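Local coordinates for early 35 kDa protein (Autographa californica nucleopolyhedrovirus, PDB 1P35) that inhibits caspases to block apoptosis of infected insect host cells, and also suppresses the host's antiviral RNA interference response, at residues S103-S108 with V149-L154; N47-I52 with F168-I173; T39-M44 with K119-T124; V177-A182 with K290-N295; K96-S101 with N160-V165. One frame throughout, in Å; residues are numbered along the deposited sequence.

Contact 1: S103-S108 with V149-L154; sequences SCQNGS and VAVCVL
Ser-103 and Gln-105 face Val-151 and Val-149 across an antiparallel ladder of four backbone hydrogen bonds. Ser-103 exchanges a pair with Val-151. Gln-105 does the same with Val-149. The shortest of the four, Val-149 N to Gln-105 O at 2.7 Å, is also the most bent, with 133° at the hydrogen. Cys-104 and Ala-150 form the non-hydrogen-bonded pair between them. Here Cys-104 CA sends a C-H toward Val-149 O at 3.4 Å.

A water adds to the polar links. It donates to Val-151 O at 3.0 Å and lies 2.7 Å from Ser-103 OG. Val-151 O is thus held by this water as well as by Ser-103 N.

Side-chain contact is on the face of Ser-103, Gln-105, Val-149 and Val-151. Ser-103 OG lies between its own N and C (chi1 67°), 3.4 Å from Val-151 CB. Gln-105 CG meets Val-151 CG2 at 4.0 Å. Past the ladder, Gly-107 CA touches Val-149 CG2.

Ser-108 N donates to Asn-106 OD1 at 2.8 Å, an Asx turn. Helix 110-120 packs on Gln-105 and Val-149. Ala-150, on the other face, meets Phe-168. The arrangement is an antiparallel strand pair with a helix against one face.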
# COMPACT_ATOMS: atom_id res chain seq x y z
N SER A 103 -22.67 17.96 6.06
CA SER A 103 -23.48 18.89 6.86
C SER A 103 -24.18 18.04 7.96
O SER A 103 -24.12 16.80 7.92
CB SER A 103 -24.51 19.67 5.99
OG SER A 103 -25.53 18.86 5.45
N CYS A 104 -24.81 18.66 8.95
CA CYS A 104 -25.41 17.89 10.04
C CYS A 104 -26.77 18.42 10.41
O CYS A 104 -26.97 19.66 10.46
CB CYS A 104 -24.49 17.93 11.28
SG CYS A 104 -25.00 16.90 12.70
N GLN A 105 -27.70 17.49 10.65
CA GLN A 105 -29.07 17.78 11.03
C GLN A 105 -29.39 17.04 12.32
O GLN A 105 -29.07 15.84 12.48
CB GLN A 105 -30.07 17.31 9.95
CG GLN A 105 -29.96 18.07 8.62
CD GLN A 105 -30.15 19.56 8.85
OE1 GLN A 105 -29.74 20.40 8.04
NE2 GLN A 105 -30.78 19.90 9.96
N ASN A 106 -29.97 17.76 13.27
CA ASN A 106 -30.38 17.12 14.49
C ASN A 106 -31.53 16.17 14.00
O ASN A 106 -32.38 16.58 13.16
CB ASN A 106 -30.92 18.15 15.48
CG ASN A 106 -31.37 17.51 16.78
OD1 ASN A 106 -32.22 16.61 16.78
ND2 ASN A 106 -30.80 17.98 17.92
N GLY A 107 -31.52 14.93 14.48
CA GLY A 107 -32.55 13.96 14.09
C GLY A 107 -33.95 14.55 14.20
O GLY A 107 -34.80 14.27 13.36
N SER A 108 -34.17 15.40 15.21
CA SER A 108 -35.45 16.05 15.46
C SER A 108 -35.94 17.02 14.38
O SER A 108 -37.14 17.30 14.34
CB SER A 108 -35.46 16.84 16.80
OG SER A 108 -35.24 16.05 17.95
N VAL A 149 -27.84 13.44 12.55
CA VAL A 149 -27.78 12.87 11.21
C VAL A 149 -26.71 13.53 10.35
O VAL A 149 -26.75 14.75 10.15
CB VAL A 149 -29.10 13.03 10.44
CG1 VAL A 149 -28.92 12.50 9.01
CG2 VAL A 149 -30.26 12.29 11.15
N ALA A 150 -25.76 12.74 9.87
CA ALA A 150 -24.70 13.26 9.00
C ALA A 150 -25.26 13.19 7.59
O ALA A 150 -25.73 12.14 7.18
CB ALA A 150 -23.40 12.38 9.13
N VAL A 151 -25.19 14.31 6.85
CA VAL A 151 -25.73 14.37 5.48
C VAL A 151 -24.51 14.51 4.57
O VAL A 151 -23.79 15.51 4.63
CB VAL A 151 -26.65 15.60 5.32
CG1 VAL A 151 -27.17 15.69 3.90
CG2 VAL A 151 -27.82 15.53 6.37
N CYS A 152 -24.26 13.50 3.76
CA CYS A 152 -23.07 13.48 2.92
C CYS A 152 -23.40 13.60 1.43
O CYS A 152 -24.14 12.78 0.91
CB CYS A 152 -22.34 12.20 3.25
SG CYS A 152 -22.19 12.03 5.13
N VAL A 153 -22.88 14.63 0.76
CA VAL A 153 -23.23 14.83 -0.65
C VAL A 153 -22.06 14.50 -1.56
O VAL A 153 -20.94 14.88 -1.30
CB VAL A 153 -23.68 16.29 -0.99
CG1 VAL A 153 -24.10 16.36 -2.46
CG2 VAL A 153 -24.85 16.73 -0.09
N LEU A 154 -22.33 13.74 -2.61
CA LEU A 154 -21.29 13.38 -3.54
C LEU A 154 -21.63 13.98 -4.88
O LEU A 154 -22.61 13.57 -5.50
CB LEU A 154 -21.18 11.86 -3.65
CG LEU A 154 -20.00 11.34 -4.48
CD1 LEU A 154 -18.73 11.83 -3.82
CD2 LEU A 154 -20.00 9.78 -4.54
O HOH W 1 -24.34 18.08 3.14

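Contact 2: N47-I52 with F168-I173; sequences NISGPI and FEYNPI
Ile-173 N donates to Ser-49 O at 2.6 Å, from 44° above the carbonyl plane. Asn-171 N donates to Pro-51 O at 3.0 Å. Gly-50 lies between these two bonds, and its CA sends a C-H to Asn-171 O at 3.2 Å. Ser-49 OG sits in the plane of the Tyr-170 ring, at its edge, 3.4 Å from CE2. The hydroxyl itself is hydrogen-bonded to Lys-176 O.

Ile-52 and Tyr-170 form a single antiparallel non-hydrogen-bonded pair. This pairing is where strand 52-55 joins strand 164-170, after the loop that leaves strand 42-48.

Several polar ends have partners outside the two segments. Tyr-170 OH is hydrogen-bonded to Asp-17 OD2, and Asn-171 ND2 to Gln-23 O. Glu-169 forms a salt bridge with Arg-53.

The apolar part is built on the Phe-168 ring. Ile-52 CD1 stands over its centre at 3.7 Å, a CH-pi contact. CD1 is anti to CA (chi2 179°), which carries it out over the ring, and the two side chains cross at about a right angle. Ile-48 CG2 meets the ring at its edge, 4.0 Å from CZ. Pro-51 CD touches Ile-173 CD1.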
# COMPACT_ATOMS: atom_id res chain seq x y z
N ASN A 47 -27.05 8.03 10.99
CA ASN A 47 -27.08 8.47 12.36
C ASN A 47 -25.71 8.52 13.04
O ASN A 47 -24.83 7.70 12.74
CB ASN A 47 -28.02 7.56 13.16
CG ASN A 47 -29.49 7.78 12.84
OD1 ASN A 47 -30.28 6.82 12.75
ND2 ASN A 47 -29.87 9.04 12.70
N ILE A 48 -25.55 9.51 13.91
CA ILE A 48 -24.36 9.67 14.73
C ILE A 48 -24.88 10.07 16.13
O ILE A 48 -26.01 10.55 16.26
CB ILE A 48 -23.33 10.69 14.14
CG1 ILE A 48 -23.99 12.04 13.86
CG2 ILE A 48 -22.67 10.10 12.86
CD1 ILE A 48 -23.02 13.06 13.29
N SER A 49 -24.09 9.86 17.18
CA SER A 49 -24.57 10.17 18.53
C SER A 49 -24.48 11.66 18.98
O SER A 49 -24.87 12.00 20.08
CB SER A 49 -23.82 9.29 19.53
OG SER A 49 -22.43 9.53 19.45
N GLY A 50 -23.99 12.54 18.12
CA GLY A 50 -23.91 13.94 18.49
C GLY A 50 -23.64 14.92 17.35
O GLY A 50 -23.29 14.52 16.25
N PRO A 51 -23.73 16.23 17.62
CA PRO A 51 -23.51 17.21 16.56
C PRO A 51 -22.12 17.24 16.00
O PRO A 51 -21.15 17.10 16.74
CB PRO A 51 -23.90 18.52 17.24
CG PRO A 51 -23.37 18.25 18.76
CD PRO A 51 -24.03 16.89 18.91
N ILE A 52 -22.04 17.41 14.69
CA ILE A 52 -20.77 17.52 14.00
C ILE A 52 -20.15 18.86 14.35
O ILE A 52 -20.84 19.87 14.50
CB ILE A 52 -20.94 17.40 12.48
CG1 ILE A 52 -21.27 15.93 12.13
CG2 ILE A 52 -19.72 17.93 11.78
CD1 ILE A 52 -21.49 15.66 10.66
N PHE A 168 -14.90 13.49 10.10
CA PHE A 168 -15.29 14.67 10.83
C PHE A 168 -15.29 14.36 12.32
O PHE A 168 -15.30 13.17 12.72
CB PHE A 168 -16.68 15.15 10.32
CG PHE A 168 -17.81 14.13 10.57
CD1 PHE A 168 -18.21 13.79 11.87
CD2 PHE A 168 -18.41 13.45 9.50
CE1 PHE A 168 -19.18 12.78 12.10
CE2 PHE A 168 -19.37 12.46 9.70
CZ PHE A 168 -19.75 12.12 11.02
N GLU A 169 -15.19 15.40 13.15
CA GLU A 169 -15.26 15.22 14.59
C GLU A 169 -16.65 15.63 15.05
O GLU A 169 -17.27 16.54 14.50
CB GLU A 169 -14.23 16.08 15.33
CG GLU A 169 -12.86 15.47 15.35
CD GLU A 169 -11.82 16.42 15.84
OE1 GLU A 169 -12.08 17.10 16.84
OE2 GLU A 169 -10.72 16.48 15.26
N TYR A 170 -17.15 14.93 16.05
CA TYR A 170 -18.44 15.28 16.59
C TYR A 170 -18.39 15.15 18.13
O TYR A 170 -17.42 14.61 18.71
CB TYR A 170 -19.54 14.38 15.99
CG TYR A 170 -19.36 12.90 16.27
CD1 TYR A 170 -18.32 12.18 15.72
CD2 TYR A 170 -20.27 12.22 17.09
CE1 TYR A 170 -18.17 10.80 15.99
CE2 TYR A 170 -20.13 10.84 17.36
CZ TYR A 170 -19.09 10.15 16.83
OH TYR A 170 -18.86 8.88 17.28
N ASN A 171 -19.44 15.68 18.76
CA ASN A 171 -19.59 15.68 20.23
C ASN A 171 -20.74 14.75 20.62
O ASN A 171 -21.89 15.16 20.65
CB ASN A 171 -19.84 17.12 20.66
CG ASN A 171 -18.68 17.99 20.32
OD1 ASN A 171 -18.80 18.94 19.54
ND2 ASN A 171 -17.51 17.63 20.86
N PRO A 172 -20.42 13.52 21.03
CA PRO A 172 -21.39 12.48 21.42
C PRO A 172 -22.36 12.90 22.52
O PRO A 172 -21.95 13.48 23.53
CB PRO A 172 -20.49 11.33 21.90
CG PRO A 172 -19.16 11.62 21.23
CD PRO A 172 -19.04 13.10 21.33
N ILE A 173 -23.64 12.67 22.31
CA ILE A 173 -24.56 13.00 23.38
C ILE A 173 -24.55 11.74 24.28
O ILE A 173 -24.61 10.60 23.81
CB ILE A 173 -26.01 13.30 22.87
CG1 ILE A 173 -26.09 14.63 22.07
CG2 ILE A 173 -26.94 13.26 24.03
CD1 ILE A 173 -25.23 15.85 22.61

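Contact 3: T39-M44 with K119-T124; sequences TKPVLM and KSHDYT
Lys-40 NZ donates to Asp-122 O at 2.8 Å. The Lys-40 chain stays extended beyond CG, with chi4 at -179°, and runs past the Tyr-123 ring in the opposite direction. Its CD stands 3.6 Å above the ring plane of Tyr-123, offset toward the rim, in a CH-pi contact. Its CB lies 3.0 Å from Tyr-123 OH. The Asp-122 carboxylate is close but makes no salt bridge, with OD2 4.5 Å from Lys-40 NZ. It would probably still steady the ammonium charge.

Tyr-123 OH donates to Pro-41 O, which lies in the plane of the phenol ring, at its edge. The modelled length of this bond, 2.4 Å, is doubtfully short. Beside this pair, Leu-43 CD2 meets the imidazole of His-121 off-centre, 3.8 Å from CD2 of the ring. Pro-41 CD rests 3.5 Å from His-121 O.

A second shell surrounds these groups. Ser-120 OG lies over one face of the His-121 ring and is hydrogen-bonded to Ile-117 O. Asp-122 takes a positive phi of 71°, which ends the helix, and Tyr-123 follows directly. Phe-4 packs edge-to-face with Tyr-123. Val-153 of strand 148-154 touches both Pro-41 and His-121.

Asp-122 is the C-prime residue of a Schellman motif, with Asp-122 N bonded to Lys-119 O and Tyr-123 N to Leu-118 O. The contact thus joins the capped C-terminal end of helix 110-120 to the start of strand 42-48.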
# COMPACT_ATOMS: atom_id res chain seq x y z
N THR A 39 -26.63 12.14 -12.89
CA THR A 39 -26.56 13.55 -13.26
C THR A 39 -26.77 14.42 -12.00
O THR A 39 -26.44 15.60 -11.99
CB THR A 39 -27.62 13.89 -14.33
OG1 THR A 39 -28.92 13.57 -13.83
CG2 THR A 39 -27.37 13.06 -15.59
N LYS A 40 -27.32 13.82 -10.94
CA LYS A 40 -27.54 14.52 -9.66
C LYS A 40 -26.67 13.93 -8.55
O LYS A 40 -26.13 12.84 -8.69
CB LYS A 40 -29.02 14.48 -9.29
CG LYS A 40 -29.84 15.25 -10.32
CD LYS A 40 -31.34 15.09 -10.14
CE LYS A 40 -32.08 15.96 -11.16
NZ LYS A 40 -33.55 15.80 -10.95
N PRO A 41 -26.50 14.65 -7.43
CA PRO A 41 -25.66 14.06 -6.38
C PRO A 41 -26.25 12.85 -5.64
O PRO A 41 -27.48 12.56 -5.68
CB PRO A 41 -25.43 15.24 -5.44
CG PRO A 41 -25.78 16.51 -6.35
CD PRO A 41 -26.98 15.98 -7.03
N VAL A 42 -25.34 12.14 -4.99
CA VAL A 42 -25.67 11.00 -4.16
C VAL A 42 -25.79 11.65 -2.77
O VAL A 42 -24.91 12.42 -2.36
CB VAL A 42 -24.49 9.97 -4.13
CG1 VAL A 42 -24.77 8.87 -3.11
CG2 VAL A 42 -24.26 9.39 -5.51
N LEU A 43 -26.88 11.38 -2.07
CA LEU A 43 -27.08 11.89 -0.71
C LEU A 43 -26.97 10.66 0.21
O LEU A 43 -27.84 9.78 0.19
CB LEU A 43 -28.47 12.51 -0.56
CG LEU A 43 -28.91 13.43 -1.71
CD1 LEU A 43 -30.18 14.19 -1.38
CD2 LEU A 43 -27.77 14.39 -2.02
N MET A 44 -25.88 10.55 0.95
CA MET A 44 -25.72 9.45 1.88
C MET A 44 -25.95 10.01 3.28
O MET A 44 -25.36 11.01 3.65
CB MET A 44 -24.33 8.84 1.78
CG MET A 44 -24.07 7.80 2.87
SD MET A 44 -22.54 6.82 2.73
CE MET A 44 -21.23 8.05 3.00
N LYS A 119 -34.46 19.20 -2.58
CA LYS A 119 -34.55 20.28 -3.55
C LYS A 119 -33.24 21.02 -3.76
O LYS A 119 -32.91 21.36 -4.88
CB LYS A 119 -35.63 21.30 -3.17
CG LYS A 119 -35.71 22.49 -4.16
CD LYS A 119 -36.89 23.37 -3.87
CE LYS A 119 -37.22 24.27 -5.04
NZ LYS A 119 -38.58 24.83 -4.85
N SER A 120 -32.51 21.31 -2.69
CA SER A 120 -31.25 22.00 -2.89
C SER A 120 -30.32 21.18 -3.76
O SER A 120 -29.33 21.70 -4.25
CB SER A 120 -30.54 22.30 -1.55
OG SER A 120 -30.20 21.10 -0.86
N HIS A 121 -30.64 19.89 -3.94
CA HIS A 121 -29.79 19.01 -4.76
C HIS A 121 -30.43 18.62 -6.07
O HIS A 121 -30.03 17.67 -6.75
CB HIS A 121 -29.35 17.79 -3.94
CG HIS A 121 -28.46 18.16 -2.81
ND1 HIS A 121 -27.28 18.83 -3.01
CD2 HIS A 121 -28.63 18.08 -1.47
CE1 HIS A 121 -26.74 19.15 -1.84
NE2 HIS A 121 -27.55 18.71 -0.89
N ASP A 122 -31.43 19.42 -6.42
CA ASP A 122 -32.17 19.30 -7.65
C ASP A 122 -33.11 18.08 -7.71
O ASP A 122 -33.49 17.65 -8.81
CB ASP A 122 -31.21 19.30 -8.84
CG ASP A 122 -31.87 19.82 -10.12
OD1 ASP A 122 -32.99 20.37 -10.05
OD2 ASP A 122 -31.24 19.68 -11.19
N TYR A 123 -33.44 17.50 -6.56
CA TYR A 123 -34.40 16.39 -6.58
C TYR A 123 -35.72 17.02 -6.19
O TYR A 123 -35.95 17.32 -5.01
CB TYR A 123 -34.04 15.27 -5.60
CG TYR A 123 -32.80 14.48 -6.00
CD1 TYR A 123 -32.88 13.47 -6.96
CD2 TYR A 123 -31.56 14.76 -5.44
CE1 TYR A 123 -31.75 12.77 -7.34
CE2 TYR A 123 -30.42 14.05 -5.81
CZ TYR A 123 -30.53 13.06 -6.76
OH TYR A 123 -29.40 12.36 -7.14
N THR A 124 -36.59 17.23 -7.18
CA THR A 124 -37.88 17.86 -6.93
C THR A 124 -39.13 17.09 -7.31
O THR A 124 -40.22 17.44 -6.88
CB THR A 124 -37.96 19.22 -7.62
OG1 THR A 124 -37.85 19.04 -9.04
CG2 THR A 124 -36.81 20.14 -7.14

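Contact 4: V177-A182 with K290-N295; sequences VIVPFA and KNVILN
Asn-291 OD1 takes two hydrogen bonds, from Ala-182 N at 2.8 Å and from a water at 2.7 Å. The same water also donates to Ala-182 O, so it closes a small ring with the amide oxygen. Asn-291 OD1 also lies 3.2 Å from Ala-182 CB.

Val-179 O is a second shared acceptor. It takes Val-292 N across the contact at 3.3 Å and Phe-181 N within its own segment. The latter bond closes an inverse gamma turn centred on Pro-180. Val-179 N returns a bond to Val-292 O, and Val-177 exchanges two with Leu-294.

The Phe-181 ring meets Val-292 CG2 at its edge, in plane, with CD2 3.5 Å away. Val-179 CG1 sits over one face of this ring, 3.6 Å above the plane and offset toward the rim. On the other face of the sheet Ile-178 and Ile-293 lie side by side, their CG1 atoms 4.1 Å apart.

Val-292 and Leu-294 pack on Gln-208 and Phe-209 of helix 206-215, and Phe-181 on strand 191-199. The whole is a buried two-stranded antiparallel ribbon, ended on one strand by a gamma turn.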
# COMPACT_ATOMS: atom_id res chain seq x y z
N VAL A 177 -22.10 5.94 20.98
CA VAL A 177 -21.48 5.94 19.66
C VAL A 177 -22.37 5.10 18.76
O VAL A 177 -22.82 4.04 19.13
CB VAL A 177 -20.16 5.21 19.58
CG1 VAL A 177 -19.45 5.58 18.26
CG2 VAL A 177 -19.35 5.45 20.77
N ILE A 178 -22.61 5.58 17.56
CA ILE A 178 -23.42 4.83 16.63
C ILE A 178 -22.51 4.42 15.44
O ILE A 178 -21.92 5.28 14.81
CB ILE A 178 -24.55 5.73 16.15
CG1 ILE A 178 -25.43 6.08 17.34
CG2 ILE A 178 -25.34 5.07 15.03
CD1 ILE A 178 -26.63 7.00 17.01
N VAL A 179 -22.35 3.13 15.17
CA VAL A 179 -21.54 2.70 14.04
C VAL A 179 -22.62 2.54 12.97
O VAL A 179 -23.49 1.70 13.07
CB VAL A 179 -20.85 1.39 14.29
CG1 VAL A 179 -19.82 1.19 13.22
CG2 VAL A 179 -20.19 1.38 15.72
N PRO A 180 -22.56 3.37 11.95
CA PRO A 180 -23.58 3.34 10.87
C PRO A 180 -23.58 2.20 9.88
O PRO A 180 -23.21 2.37 8.72
CB PRO A 180 -23.38 4.72 10.22
CG PRO A 180 -21.88 4.89 10.28
CD PRO A 180 -21.59 4.47 11.74
N PHE A 181 -24.02 1.02 10.32
CA PHE A 181 -24.08 -0.12 9.41
C PHE A 181 -25.37 -0.17 8.61
O PHE A 181 -25.40 -0.77 7.53
CB PHE A 181 -23.94 -1.46 10.18
CG PHE A 181 -22.59 -1.67 10.78
CD1 PHE A 181 -21.45 -1.51 10.02
CD2 PHE A 181 -22.47 -2.10 12.10
CE1 PHE A 181 -20.19 -1.77 10.56
CE2 PHE A 181 -21.21 -2.36 12.65
CZ PHE A 181 -20.06 -2.19 11.86
N ALA A 182 -26.44 0.44 9.11
CA ALA A 182 -27.72 0.34 8.39
C ALA A 182 -27.76 0.95 6.97
O ALA A 182 -27.06 1.94 6.65
CB ALA A 182 -28.89 0.95 9.26
N LYS A 290 -29.64 -2.80 10.61
CA LYS A 290 -29.54 -1.84 11.69
C LYS A 290 -28.12 -1.33 12.06
O LYS A 290 -27.10 -1.91 11.65
CB LYS A 290 -30.24 -2.43 12.94
CG LYS A 290 -29.71 -3.77 13.39
CD LYS A 290 -30.33 -4.26 14.73
CE LYS A 290 -29.86 -3.48 15.96
NZ LYS A 290 -30.41 -4.05 17.23
N ASN A 291 -28.06 -0.22 12.81
CA ASN A 291 -26.76 0.30 13.26
C ASN A 291 -26.39 -0.46 14.56
O ASN A 291 -27.21 -1.14 15.16
CB ASN A 291 -26.87 1.82 13.56
CG ASN A 291 -27.27 2.61 12.32
OD1 ASN A 291 -26.81 2.30 11.22
ND2 ASN A 291 -28.10 3.64 12.50
N VAL A 292 -25.15 -0.34 14.98
CA VAL A 292 -24.70 -0.95 16.22
C VAL A 292 -24.55 0.29 17.10
O VAL A 292 -23.96 1.28 16.67
CB VAL A 292 -23.35 -1.66 16.02
CG1 VAL A 292 -22.66 -1.86 17.34
CG2 VAL A 292 -23.59 -3.00 15.32
N ILE A 293 -25.13 0.27 18.29
CA ILE A 293 -25.08 1.44 19.17
C ILE A 293 -24.43 1.00 20.48
O ILE A 293 -24.90 0.03 21.11
CB ILE A 293 -26.55 2.02 19.32
CG1 ILE A 293 -27.06 2.37 17.89
CG2 ILE A 293 -26.59 3.28 20.21
CD1 ILE A 293 -28.42 3.07 17.75
N LEU A 294 -23.31 1.64 20.85
CA LEU A 294 -22.59 1.26 22.09
C LEU A 294 -22.39 2.41 23.06
O LEU A 294 -22.61 3.57 22.72
CB LEU A 294 -21.19 0.71 21.72
CG LEU A 294 -21.34 -0.48 20.77
CD1 LEU A 294 -20.07 -0.69 20.01
CD2 LEU A 294 -21.83 -1.74 21.56
N ASN A 295 -21.94 2.07 24.27
CA ASN A 295 -21.61 3.05 25.30
C ASN A 295 -20.09 3.24 25.22
O ASN A 295 -19.35 2.28 24.99
CB ASN A 295 -21.98 2.56 26.71
CG ASN A 295 -23.49 2.49 26.94
OD1 ASN A 295 -24.19 3.46 26.71
ND2 ASN A 295 -23.97 1.34 27.38
O HOH W 2 -26.99 3.78 8.94

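Contact 5: K96-S101 with N160-V165; sequences KDEHYS and NGSNQV
The His-99 ring carries Val-165 CG2 over one face, 3.3 Å above the plane and offset toward the rim. Val-165 CG2 lies between its own backbone N and carbonyl carbon, which puts this methyl over the imidazole face. The two residues belong to a short parallel beta ladder, the start of the pairing of strands 98-106 and 164-170. The Tyr-100 ring has Val-165 O in plane at its edge. Gln-164 CB approaches the same ring obliquely, 3.3 Å from CE1, and the Gln-164 amide plane stands 85° from the ring. Tyr-100 OH is hydrogen-bonded to Asn-31.

In the ladder Asn-163 O accepts from Glu-98 N, Glu-98 O from Val-165 N at 2.7 Å, and Val-165 O from Tyr-100 N.

Ahead of the ladder, a side chain and a water link the segments. Ser-162 OG donates to Lys-96 O at 2.9 Å. A water donates to Asp-97 OD1 and accepts from Asn-163 N at 3.0 Å. Lys-96 NZ forms a salt bridge with Glu-98 OE1, its hydrogen bond weak at 3.3 Å. Lys-96 N is hydrogen-bonded to Asp-86 of the second subunit.

Gln-164 and Glu-98 lie side by side. Gln-164 OE1 is buried here without a hydrogen-bond partner, 3.0 Å from Glu-98 CB.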
# COMPACT_ATOMS: atom_id res chain seq x y z
N LYS A 96 -7.75 9.30 -7.61
CA LYS A 96 -7.66 10.05 -6.36
C LYS A 96 -8.96 9.94 -5.56
O LYS A 96 -10.04 9.82 -6.13
CB LYS A 96 -7.38 11.54 -6.61
CG LYS A 96 -8.51 12.31 -7.30
CD LYS A 96 -8.22 13.83 -7.32
CE LYS A 96 -8.98 14.54 -8.46
NZ LYS A 96 -10.45 14.32 -8.44
N ASP A 97 -8.84 9.98 -4.25
CA ASP A 97 -10.03 9.96 -3.40
C ASP A 97 -10.98 11.13 -3.65
O ASP A 97 -10.53 12.27 -3.86
CB ASP A 97 -9.64 10.03 -1.91
CG ASP A 97 -8.75 8.88 -1.48
OD1 ASP A 97 -8.91 7.75 -2.02
OD2 ASP A 97 -7.91 9.10 -0.58
N GLU A 98 -12.29 10.86 -3.64
CA GLU A 98 -13.28 11.93 -3.79
C GLU A 98 -13.79 12.21 -2.37
O GLU A 98 -13.78 11.32 -1.52
CB GLU A 98 -14.44 11.51 -4.69
CG GLU A 98 -14.14 11.34 -6.15
CD GLU A 98 -13.95 12.64 -6.87
OE1 GLU A 98 -12.99 13.36 -6.55
OE2 GLU A 98 -14.78 12.95 -7.74
N HIS A 99 -14.24 13.44 -2.10
CA HIS A 99 -14.73 13.76 -0.78
C HIS A 99 -16.19 14.14 -0.74
O HIS A 99 -16.65 14.96 -1.55
CB HIS A 99 -13.89 14.87 -0.16
CG HIS A 99 -12.45 14.51 -0.00
ND1 HIS A 99 -11.58 14.43 -1.07
CD2 HIS A 99 -11.74 14.16 1.09
CE1 HIS A 99 -10.39 14.06 -0.64
NE2 HIS A 99 -10.46 13.89 0.67
N TYR A 100 -16.94 13.51 0.15
CA TYR A 100 -18.32 13.89 0.27
C TYR A 100 -18.34 15.26 0.96
O TYR A 100 -17.45 15.58 1.76
CB TYR A 100 -19.12 12.94 1.16
CG TYR A 100 -19.40 11.54 0.61
CD1 TYR A 100 -18.49 10.49 0.77
CD2 TYR A 100 -20.62 11.26 0.03
CE1 TYR A 100 -18.82 9.19 0.37
CE2 TYR A 100 -20.96 9.98 -0.37
CZ TYR A 100 -20.07 8.95 -0.20
OH TYR A 100 -20.44 7.67 -0.59
N SER A 101 -19.36 16.05 0.63
CA SER A 101 -19.60 17.34 1.24
C SER A 101 -20.50 17.00 2.49
O SER A 101 -21.57 16.42 2.36
CB SER A 101 -20.34 18.24 0.22
OG SER A 101 -20.50 19.54 0.72
N ASN A 160 -15.64 6.68 -11.38
CA ASN A 160 -16.06 5.33 -11.04
C ASN A 160 -15.13 4.59 -10.05
O ASN A 160 -15.52 4.22 -8.94
CB ASN A 160 -16.14 4.52 -12.33
CG ASN A 160 -17.14 3.37 -12.25
OD1 ASN A 160 -18.33 3.57 -11.98
ND2 ASN A 160 -16.66 2.17 -12.50
N GLY A 161 -13.89 4.37 -10.47
CA GLY A 161 -12.97 3.66 -9.61
C GLY A 161 -12.42 4.32 -8.36
O GLY A 161 -11.57 3.74 -7.72
N SER A 162 -12.88 5.52 -8.01
CA SER A 162 -12.45 6.20 -6.80
C SER A 162 -13.07 5.72 -5.47
O SER A 162 -14.19 5.23 -5.46
CB SER A 162 -12.79 7.71 -6.87
OG SER A 162 -11.97 8.40 -7.78
N ASN A 163 -12.32 5.89 -4.37
CA ASN A 163 -12.88 5.69 -3.04
C ASN A 163 -13.52 7.05 -2.76
O ASN A 163 -12.94 8.11 -3.14
CB ASN A 163 -11.81 5.47 -1.97
CG ASN A 163 -11.24 4.05 -1.98
OD1 ASN A 163 -11.96 3.07 -1.89
ND2 ASN A 163 -9.93 3.96 -2.08
N GLN A 164 -14.72 7.04 -2.14
CA GLN A 164 -15.42 8.27 -1.79
C GLN A 164 -15.18 8.34 -0.30
O GLN A 164 -15.51 7.40 0.40
CB GLN A 164 -16.91 8.19 -2.07
CG GLN A 164 -17.27 7.42 -3.33
CD GLN A 164 -16.55 7.90 -4.53
OE1 GLN A 164 -16.15 9.07 -4.60
NE2 GLN A 164 -16.38 7.01 -5.50
N VAL A 165 -14.62 9.45 0.20
CA VAL A 165 -14.25 9.51 1.60
C VAL A 165 -14.76 10.73 2.37
O VAL A 165 -15.22 11.72 1.78
CB VAL A 165 -12.70 9.41 1.71
CG1 VAL A 165 -12.17 8.31 0.75
CG2 VAL A 165 -12.04 10.75 1.25
O HOH W 3 -9.49 6.76 -4.64

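From the N terminus, segment 39-44 opens contact 3 and 47-52 opens contact 2. Segments 96-101 and 103-108 then open contacts 5 and 1 on one strand. Segment 119-124 closes contact 3, whose loop crosses those of contacts 1, 2 and 5. Next, 149-154 closes contact 1, 160-165 closes contact 5 and 168-173 closes contact 2. Contact 1 is thus nested in contact 5, and contact 5 in contact 2. These four tie strands 42-48, 52-55, 98-106, 148-154 and 164-170 and helix 110-120 together. Contact 4 follows in series, closing the loop from 177-182 to 290-295. Its Val-177 and Ile-178 touch contact 2, which joins the late ribbon to the earlier strands.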